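Long-range contacts in DPS family protein (Vibrio cholerae O1 biovar El Tor, PDB 3IQ1), which probably binds ferric iron and acts as a metal-ion oxidoreductase, as a twelve-subunit member of the Dps family of ferritin-like proteins: residues Tyr30-Met35 with Ile94-Asp99; Asn7-Asp12 with Ile74-Ala79. All blocks are in the same frame, centred on the assembly; numbering follows the deposited sequence.

Interaction 1. Residues Tyr30-Met35 with Ile94-Asp99; sequences YQVFYM and IKEHTD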
ATOM      1  N   TYR B  30      24.254   2.905  25.378  1.00  5.79           N
ATOM      2  CA  TYR B  30      23.344   3.220  24.287  1.00  5.47           C
ATOM      3  C   TYR B  30      22.647   4.542  24.444  1.00  5.42           C
ATOM      4  O   TYR B  30      22.445   5.278  23.462  1.00  5.41           O
ATOM      5  CB  TYR B  30      22.300   2.132  24.058  1.00  5.62           C
ATOM      6  CG  TYR B  30      22.658   1.042  23.102  1.00  3.73           C
ATOM      7  CD1 TYR B  30      23.301  -0.112  23.515  1.00  5.90           C
ATOM      8  CD2 TYR B  30      22.349   1.148  21.776  1.00  5.26           C
ATOM      9  CE1 TYR B  30      23.620  -1.108  22.642  1.00  5.59           C
ATOM     10  CE2 TYR B  30      22.662   0.102  20.886  1.00  3.40           C
ATOM     11  CZ  TYR B  30      23.306  -0.985  21.312  1.00  4.33           C
ATOM     12  OH  TYR B  30      23.623  -1.976  20.393  1.00  4.30           O
ATOM     13  N   GLN B  31      22.206   4.829  25.650  1.00  4.39           N
ATOM     14  CA  GLN B  31      21.343   5.976  25.907  1.00  3.61           C
ATOM     15  C   GLN B  31      22.177   7.261  25.726  1.00  5.49           C
ATOM     16  O   GLN B  31      21.735   8.196  25.027  1.00  5.21           O
ATOM     17  CB  GLN B  31      20.704   5.845  27.289  1.00  3.72           C
ATOM     18  CG  GLN B  31      19.566   4.833  27.334  1.00  7.27           C
ATOM     19  CD  GLN B  31      18.243   5.354  26.794  1.00  9.11           C
ATOM     20  OE1 GLN B  31      18.227   6.085  25.790  1.00 14.05           O
ATOM     21  NE2 GLN B  31      17.123   4.902  27.383  1.00  8.44           N
ATOM     22  N   VAL B  32      23.379   7.306  26.323  1.00  4.74           N
ATOM     23  CA  VAL B  32      24.267   8.446  26.114  1.00  5.50           C
ATOM     24  C   VAL B  32      24.660   8.598  24.651  1.00  5.34           C
ATOM     25  O   VAL B  32      24.638   9.707  24.103  1.00  5.89           O
ATOM     26  CB  VAL B  32      25.500   8.388  27.020  1.00  4.74           C
ATOM     27  CG1 VAL B  32      26.472   9.594  26.746  1.00  7.57           C
ATOM     28  CG2 VAL B  32      25.099   8.415  28.513  1.00  6.31           C
ATOM     29  N   PHE B  33      24.916   7.493  23.977  1.00  6.66           N
ATOM     30  CA  PHE B  33      25.293   7.535  22.585  1.00  5.77           C
ATOM     31  C   PHE B  33      24.134   8.037  21.702  1.00  6.42           C
ATOM     32  O   PHE B  33      24.356   8.804  20.749  1.00  6.47           O
ATOM     33  CB  PHE B  33      25.722   6.126  22.200  1.00  7.42           C
ATOM     34  CG  PHE B  33      26.408   5.997  20.850  1.00  6.14           C
ATOM     35  CD1 PHE B  33      27.496   6.788  20.485  1.00  7.12           C
ATOM     36  CD2 PHE B  33      26.038   4.979  20.011  1.00  8.55           C
ATOM     37  CE1 PHE B  33      28.160   6.617  19.305  1.00  7.05           C
ATOM     38  CE2 PHE B  33      26.710   4.790  18.788  1.00  7.31           C
ATOM     39  CZ  PHE B  33      27.790   5.610  18.442  1.00  8.33           C
ATOM     40  N   TYR B  34      22.918   7.554  21.977  1.00  6.37           N
ATOM     41  CA  TYR B  34      21.762   8.013  21.271  1.00  6.00           C
ATOM     42  C   TYR B  34      21.630   9.550  21.388  1.00  5.37           C
ATOM     43  O   TYR B  34      21.386  10.254  20.384  1.00  5.82           O
ATOM     44  CB  TYR B  34      20.515   7.325  21.807  1.00  5.78           C
ATOM     45  CG  TYR B  34      19.225   7.930  21.311  1.00  5.91           C
ATOM     46  CD1 TYR B  34      18.654   7.502  20.110  1.00  9.01           C
ATOM     47  CD2 TYR B  34      18.557   8.891  22.050  1.00 11.70           C
ATOM     48  CE1 TYR B  34      17.448   8.034  19.666  1.00  9.43           C
ATOM     49  CE2 TYR B  34      17.366   9.443  21.590  1.00 11.39           C
ATOM     50  CZ  TYR B  34      16.831   9.015  20.388  1.00 12.58           C
ATOM     51  OH  TYR B  34      15.653   9.541  19.891  1.00 13.73           O
HETATM   52  N   MSE B  35      21.823  10.049  22.596  1.00  5.70           N
HETATM   53  CA  MSE B  35      21.692  11.463  22.882  1.00  7.01           C
HETATM   54  C   MSE B  35      22.745  12.209  22.081  1.00  5.89           C
HETATM   55  O   MSE B  35      22.440  13.232  21.452  1.00  5.74           O
HETATM   56  CB  MSE B  35      21.801  11.774  24.395  1.00  5.81           C
HETATM   57  CG  MSE B  35      21.513  13.194  24.804  1.00 10.04           C
HETATM   58 SE   MSE B  35      19.606  13.536  24.487  1.00 14.35          SE
HETATM   59  CE  MSE B  35      19.828  14.659  23.075  1.00  5.88           C
ATOM     60  N   ILE B  94      30.682   5.722  27.566  1.00  5.41           N
ATOM     61  CA  ILE B  94      30.610   6.734  26.509  1.00  5.61           C
ATOM     62  C   ILE B  94      30.321   8.107  27.151  1.00  6.53           C
ATOM     63  O   ILE B  94      29.433   8.217  28.001  1.00  7.31           O
ATOM     64  CB  ILE B  94      29.528   6.390  25.462  1.00  4.76           C
ATOM     65  CG1 ILE B  94      29.921   5.120  24.718  1.00  5.91           C
ATOM     66  CG2 ILE B  94      29.345   7.535  24.466  1.00  5.14           C
ATOM     67  CD1 ILE B  94      28.905   4.619  23.647  1.00  5.28           C
ATOM     68  N   LYS B  95      31.104   9.120  26.781  1.00  6.07           N
ATOM     69  CA  LYS B  95      30.947  10.457  27.340  1.00  7.61           C
ATOM     70  C   LYS B  95      29.902  11.267  26.587  1.00  6.91           C
ATOM     71  O   LYS B  95      29.738  11.122  25.368  1.00  7.50           O
ATOM     72  CB  LYS B  95      32.290  11.190  27.267  1.00  9.51           C
ATOM     73  CG  LYS B  95      33.475  10.459  27.978  1.00 11.60           C
ATOM     74  CD  LYS B  95      34.844  11.162  27.587  1.00 15.28           C
ATOM     75  CE  LYS B  95      36.055  10.374  27.953  1.00 19.67           C
ATOM     76  NZ  LYS B  95      37.331  11.190  27.795  1.00 22.32           N
ATOM     77  N   GLU B  96      29.303  12.209  27.282  1.00  7.20           N
ATOM     78  CA  GLU B  96      28.464  13.222  26.590  1.00  6.95           C
ATOM     79  C   GLU B  96      29.329  14.032  25.626  1.00  7.06           C
ATOM     80  O   GLU B  96      30.427  14.499  25.984  1.00  8.92           O
ATOM     81  CB  GLU B  96      27.771  14.147  27.614  1.00  7.67           C
ATOM     82  CG  GLU B  96      26.965  13.452  28.645  1.00  7.88           C
ATOM     83  CD  GLU B  96      26.174  14.425  29.489  1.00 11.22           C
ATOM     84  OE1 GLU B  96      26.811  15.300  30.116  1.00 11.16           O
ATOM     85  OE2 GLU B  96      24.935  14.363  29.515  1.00  9.40           O
ATOM     86  N   HIS B  97      28.879  14.157  24.379  1.00  6.97           N
ATOM     87  CA  HIS B  97      29.609  14.848  23.326  1.00  6.65           C
ATOM     88  C   HIS B  97      28.675  15.923  22.850  1.00  7.69           C
ATOM     89  O   HIS B  97      27.626  15.620  22.275  1.00  9.82           O
ATOM     90  CB  HIS B  97      29.918  13.900  22.171  1.00  7.80           C
ATOM     91  CG  HIS B  97      30.836  14.476  21.147  1.00  8.79           C
ATOM     92  ND1 HIS B  97      31.169  13.791  19.999  1.00  9.02           N
ATOM     93  CD2 HIS B  97      31.500  15.657  21.087  1.00 11.42           C
ATOM     94  CE1 HIS B  97      31.978  14.533  19.262  1.00 11.16           C
ATOM     95  NE2 HIS B  97      32.213  15.665  19.907  1.00 12.10           N
ATOM     96  N   THR B  98      29.006  17.160  23.150  1.00  7.78           N
ATOM     97  CA  THR B  98      28.142  18.290  22.812  1.00  7.65           C
ATOM     98  C   THR B  98      28.866  19.243  21.848  1.00  8.21           C
ATOM     99  O   THR B  98      30.100  19.284  21.763  1.00  7.14           O
ATOM    100  CB  THR B  98      27.739  19.077  24.041  1.00  8.44           C
ATOM    101  OG1 THR B  98      28.923  19.464  24.771  1.00  8.96           O
ATOM    102  CG2 THR B  98      26.765  18.279  24.960  1.00  8.42           C
ATOM    103  N   ASP B  99      28.070  19.995  21.107  1.00  6.70           N
ATOM    104  CA  ASP B  99      28.568  21.005  20.163  1.00  7.53           C
ATOM    105  C   ASP B  99      29.487  20.484  19.089  1.00  7.19           C
ATOM    106  O   ASP B  99      30.458  21.143  18.695  1.00  8.70           O
ATOM    107  CB  ASP B  99      29.172  22.131  20.963  1.00  8.15           C
ATOM    108  CG  ASP B  99      28.162  22.720  21.895  1.00  9.42           C
ATOM    109  OD1 ASP B  99      27.102  23.192  21.408  1.00 11.95           O
ATOM    110  OD2 ASP B  99      28.423  22.721  23.109  1.00 12.38           O
TER
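Val32 and Phe33 on helix 13-43 of the ferritin-like helical bundle pack against the linker between helices 85-91 and 103-131, with Ile94 as its main apolar foothold. The tight part is small and has no direct hydrogen bond. Val32 CG1 lies 3.5 Å from the carbonyl oxygen Ile94 O and 3.8 Å from Lys95 C, so this methyl packs against the linker's backbone. It is anti to the backbone N (chi1 178°), beside the residue's own carbonyl carbon. The same methyl meets Ile94 CG2 at 4.2 Å. The other branch of Ile94 ends at Phe33, its CD1 3.8 Å from Phe33 CB and 4.0 Å from Phe33 CG, oblique to the ring. Both residues also pack on helix 103-131, Phe33 edge to face with Phe114 and Ile94 against Ile116. From Lys95 onward the contact loosens. Lys95, whose first side-chain bond points away from the helix, is exposed, while its carbonyl O takes a hydrogen bond from Asn36 ND2, one turn further along helix 13-43. Glu96 OE1 hydrogen-bonds Ser86 OG of a second subunit. At this outer margin Glu96 touches Val32 through its aliphatic stem, CG lying 4.3 Å from Val32 CG1.

Interaction 2. Residues Asn7-Asp12 with Ile74-Ala79; sequences NLIGLD and ILTLSA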
ATOM      1  N   ASN B   7      14.552 -18.263  37.438  1.00  7.46           N
ATOM      2  CA  ASN B   7      13.659 -17.131  37.184  1.00  7.12           C
ATOM      3  C   ASN B   7      12.446 -17.591  36.365  1.00  6.26           C
ATOM      4  O   ASN B   7      12.311 -18.765  36.058  1.00  5.96           O
ATOM      5  CB  ASN B   7      14.411 -15.977  36.568  1.00  8.37           C
ATOM      6  CG  ASN B   7      15.060 -16.317  35.277  1.00  7.13           C
ATOM      7  OD1 ASN B   7      14.703 -17.275  34.632  1.00  5.86           O
ATOM      8  ND2 ASN B   7      16.066 -15.555  34.918  1.00  8.93           N
ATOM      9  N   LEU B   8      11.574 -16.660  36.035  1.00  6.51           N
ATOM     10  CA  LEU B   8      10.307 -16.988  35.364  1.00  6.49           C
ATOM     11  C   LEU B   8      10.524 -17.683  34.024  1.00  6.32           C
ATOM     12  O   LEU B   8       9.711 -18.549  33.622  1.00  6.87           O
ATOM     13  CB  LEU B   8       9.439 -15.744  35.188  1.00  7.09           C
ATOM     14  CG  LEU B   8       8.813 -15.320  36.532  1.00 10.50           C
ATOM     15  CD1 LEU B   8       8.122 -13.951  36.366  1.00 14.42           C
ATOM     16  CD2 LEU B   8       7.854 -16.394  37.129  1.00 14.46           C
ATOM     17  N   ILE B   9      11.605 -17.348  33.327  1.00  6.92           N
ATOM     18  CA  ILE B   9      11.863 -17.961  32.033  1.00  5.86           C
ATOM     19  C   ILE B   9      12.664 -19.272  32.164  1.00  6.44           C
ATOM     20  O   ILE B   9      12.995 -19.896  31.149  1.00  8.10           O
ATOM     21  CB  ILE B   9      12.507 -16.998  30.993  1.00  5.68           C
ATOM     22  CG1 ILE B   9      13.912 -16.568  31.431  1.00  7.44           C
ATOM     23  CG2 ILE B   9      11.562 -15.816  30.767  1.00  8.02           C
ATOM     24  CD1 ILE B   9      14.706 -15.852  30.286  1.00  8.29           C
ATOM     25  N   GLY B  10      12.950 -19.690  33.392  1.00  6.85           N
ATOM     26  CA  GLY B  10      13.598 -20.967  33.633  1.00  7.55           C
ATOM     27  C   GLY B  10      15.125 -20.983  33.632  1.00  7.89           C
ATOM     28  O   GLY B  10      15.727 -22.074  33.641  1.00  9.76           O
ATOM     29  N   LEU B  11      15.739 -19.806  33.611  1.00  7.05           N
ATOM     30  CA  LEU B  11      17.207 -19.653  33.689  1.00  7.67           C
ATOM     31  C   LEU B  11      17.652 -19.498  35.120  1.00  8.07           C
ATOM     32  O   LEU B  11      16.846 -19.182  36.011  1.00 10.41           O
ATOM     33  CB  LEU B  11      17.721 -18.513  32.803  1.00  7.57           C
ATOM     34  CG  LEU B  11      17.397 -18.673  31.314  1.00  7.03           C
ATOM     35  CD1 LEU B  11      18.047 -17.525  30.563  1.00 11.43           C
ATOM     36  CD2 LEU B  11      17.796 -20.033  30.717  1.00 10.60           C
ATOM     37  N   ASP B  12      18.917 -19.836  35.382  1.00  7.81           N
ATOM     38  CA  ASP B  12      19.477 -19.638  36.735  1.00  8.40           C
ATOM     39  C   ASP B  12      19.363 -18.173  37.143  1.00  7.28           C
ATOM     40  O   ASP B  12      19.764 -17.242  36.413  1.00  8.42           O
ATOM     41  CB  ASP B  12      20.963 -20.007  36.734  1.00  8.10           C
ATOM     42  CG  ASP B  12      21.613 -19.870  38.083  1.00 12.85           C
ATOM     43  OD1 ASP B  12      21.449 -20.782  38.914  1.00 16.45           O
ATOM     44  OD2 ASP B  12      22.343 -18.916  38.323  1.00 14.21           O
ATOM     45  N   ILE B  74      16.305  -7.196  29.500  1.00  6.12           N
ATOM     46  CA  ILE B  74      16.550  -7.058  30.935  1.00  6.54           C
ATOM     47  C   ILE B  74      15.309  -7.444  31.724  1.00  5.87           C
ATOM     48  O   ILE B  74      15.370  -8.225  32.697  1.00  6.84           O
ATOM     49  CB  ILE B  74      17.052  -5.636  31.272  1.00  6.48           C
ATOM     50  CG1 ILE B  74      18.462  -5.416  30.662  1.00  8.44           C
ATOM     51  CG2 ILE B  74      17.007  -5.394  32.805  1.00  8.43           C
ATOM     52  CD1 ILE B  74      18.915  -3.920  30.547  1.00  8.63           C
ATOM     53  N   LEU B  75      14.157  -6.947  31.291  1.00  5.35           N
ATOM     54  CA  LEU B  75      12.876  -7.299  31.941  1.00  5.22           C
ATOM     55  C   LEU B  75      12.615  -8.821  31.819  1.00  6.44           C
ATOM     56  O   LEU B  75      12.070  -9.440  32.717  1.00  6.49           O
ATOM     57  CB  LEU B  75      11.737  -6.499  31.277  1.00  5.40           C
ATOM     58  CG  LEU B  75      11.710  -5.006  31.608  1.00  7.34           C
ATOM     59  CD1 LEU B  75      10.937  -4.220  30.523  1.00  9.03           C
ATOM     60  CD2 LEU B  75      11.141  -4.817  33.010  1.00  9.13           C
ATOM     61  N   THR B  76      12.980  -9.387  30.685  1.00  4.65           N
ATOM     62  CA  THR B  76      12.767 -10.781  30.355  1.00  5.05           C
ATOM     63  C   THR B  76      13.581 -11.667  31.294  1.00  5.28           C
ATOM     64  O   THR B  76      13.111 -12.729  31.678  1.00  5.08           O
ATOM     65  CB  THR B  76      13.075 -11.034  28.854  1.00  5.21           C
ATOM     66  OG1 THR B  76      12.061 -10.359  28.045  1.00  6.04           O
ATOM     67  CG2 THR B  76      13.011 -12.487  28.490  1.00  6.35           C
ATOM     68  N   LEU B  77      14.712 -11.157  31.738  1.00  4.81           N
ATOM     69  CA  LEU B  77      15.594 -11.810  32.704  1.00  4.67           C
ATOM     70  C   LEU B  77      15.168 -11.544  34.157  1.00  6.87           C
ATOM     71  O   LEU B  77      15.904 -11.882  35.079  1.00  6.99           O
ATOM     72  CB  LEU B  77      17.072 -11.408  32.483  1.00  5.49           C
ATOM     73  CG  LEU B  77      17.698 -11.926  31.173  1.00  5.71           C
ATOM     74  CD1 LEU B  77      19.024 -11.161  30.978  1.00  7.47           C
ATOM     75  CD2 LEU B  77      17.898 -13.424  31.204  1.00  8.16           C
ATOM     76  N   SER B  78      13.981 -10.953  34.344  1.00  8.02           N
ATOM     77  CA  SER B  78      13.432 -10.586  35.682  1.00  8.17           C
ATOM     78  C   SER B  78      14.350  -9.630  36.412  1.00  9.71           C
ATOM     79  O   SER B  78      14.566  -9.746  37.608  1.00 11.57           O
ATOM     80  CB  SER B  78      13.113 -11.819  36.528  1.00  9.87           C
ATOM     81  OG  SER B  78      12.097 -12.571  35.900  1.00 10.85           O
ATOM     82  N   ALA B  79      14.871  -8.678  35.677  1.00  8.68           N
ATOM     83  CA  ALA B  79      15.690  -7.643  36.235  1.00  9.45           C
ATOM     84  C   ALA B  79      15.099  -6.264  35.901  1.00 11.04           C
ATOM     85  O   ALA B  79      14.206  -6.133  35.070  1.00 11.34           O
ATOM     86  CB  ALA B  79      17.188  -7.810  35.730  1.00  8.51           C
TER
HETATM   87  O   HOH W   1      16.628 -13.488  37.267  1.00 14.74           O
HETATM   88  O   HOH W   2      11.707 -14.325  37.900  1.00 16.78           O
HETATM   89  O   HOH W   3      12.687 -14.343  33.905  1.00  9.85           O
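Ser78 OG is gripped by two waters, each 2.7 Å away, that bridge the Schellman motif ending helix 49-76 to the turn before helix 13-43. One of these waters accepts from Leu8 N. The other accepts from Ile9 N and donates to Thr76 O at 2.8 Å, so it joins three groups and satisfies a carbonyl of the last helical turn. A third water accepts from Asn7 ND2 and donates to Leu77 O, also at 2.8 Å. The polar part of this interface is therefore water-mediated, with no direct hydrogen bond across it. Ser78, with positive phi, is the C-prime residue: its N bonds Leu75 O, and Ala79 N bonds Ile74 O.

On the other side, Asn7 begins a type I beta turn, closed by Gly10 N to Asn7 O. Its CG sits between the backbone N and carbonyl carbon (chi1 60°), which keeps the amide group close to its own turn. There OD1 accepts from Leu11 N at 2.9 Å, the donor tilted 34° from the carbonyl plane, and Ile9 N adds a weak bond. Together with Asn7 N to Leu11 O, the OD1 bond to Leu11 N ties Asn7 to Leu11 across the turn, while ND2 serves the water bridge.

Ile9 CG2 rests 3.6 Å from Thr76 O, the carbonyl oxygen that the water also binds. Thr76 OG1 bonds back to Glu72 O within its own helix. Arg122 of a third subunit hydrogen-bonds Ile9 O, so the turn also lies at a subunit interface. In the apolar part Leu77 crosses both Ile9 and Leu11 at a slant, its CD2 4.1 Å from Ile9 CD1 and 4.2 Å from Leu11 CD1.

Along the chain the segments alternate: 7-12, 30-35, 74-79, then 94-99, so the two contacts cross in sequence. Helix 13-43 connects them. Interaction 2 involves the turn just before it, and interaction 1 uses a segment on the helix itself. Their centres are about 29 Å apart on opposite sides of the chain's centre, and their nearest atoms stay about 9 Å apart without touching. Interaction 1 lays the linker before helix 103-131 on the flank of the bundle; interaction 2 joins the N-terminal turn to the end of helix 49-76. Interaction 1 lies beside a second subunit and interaction 2 chiefly beside a third, so both sit near subunit interfaces of the twelve-chain assembly.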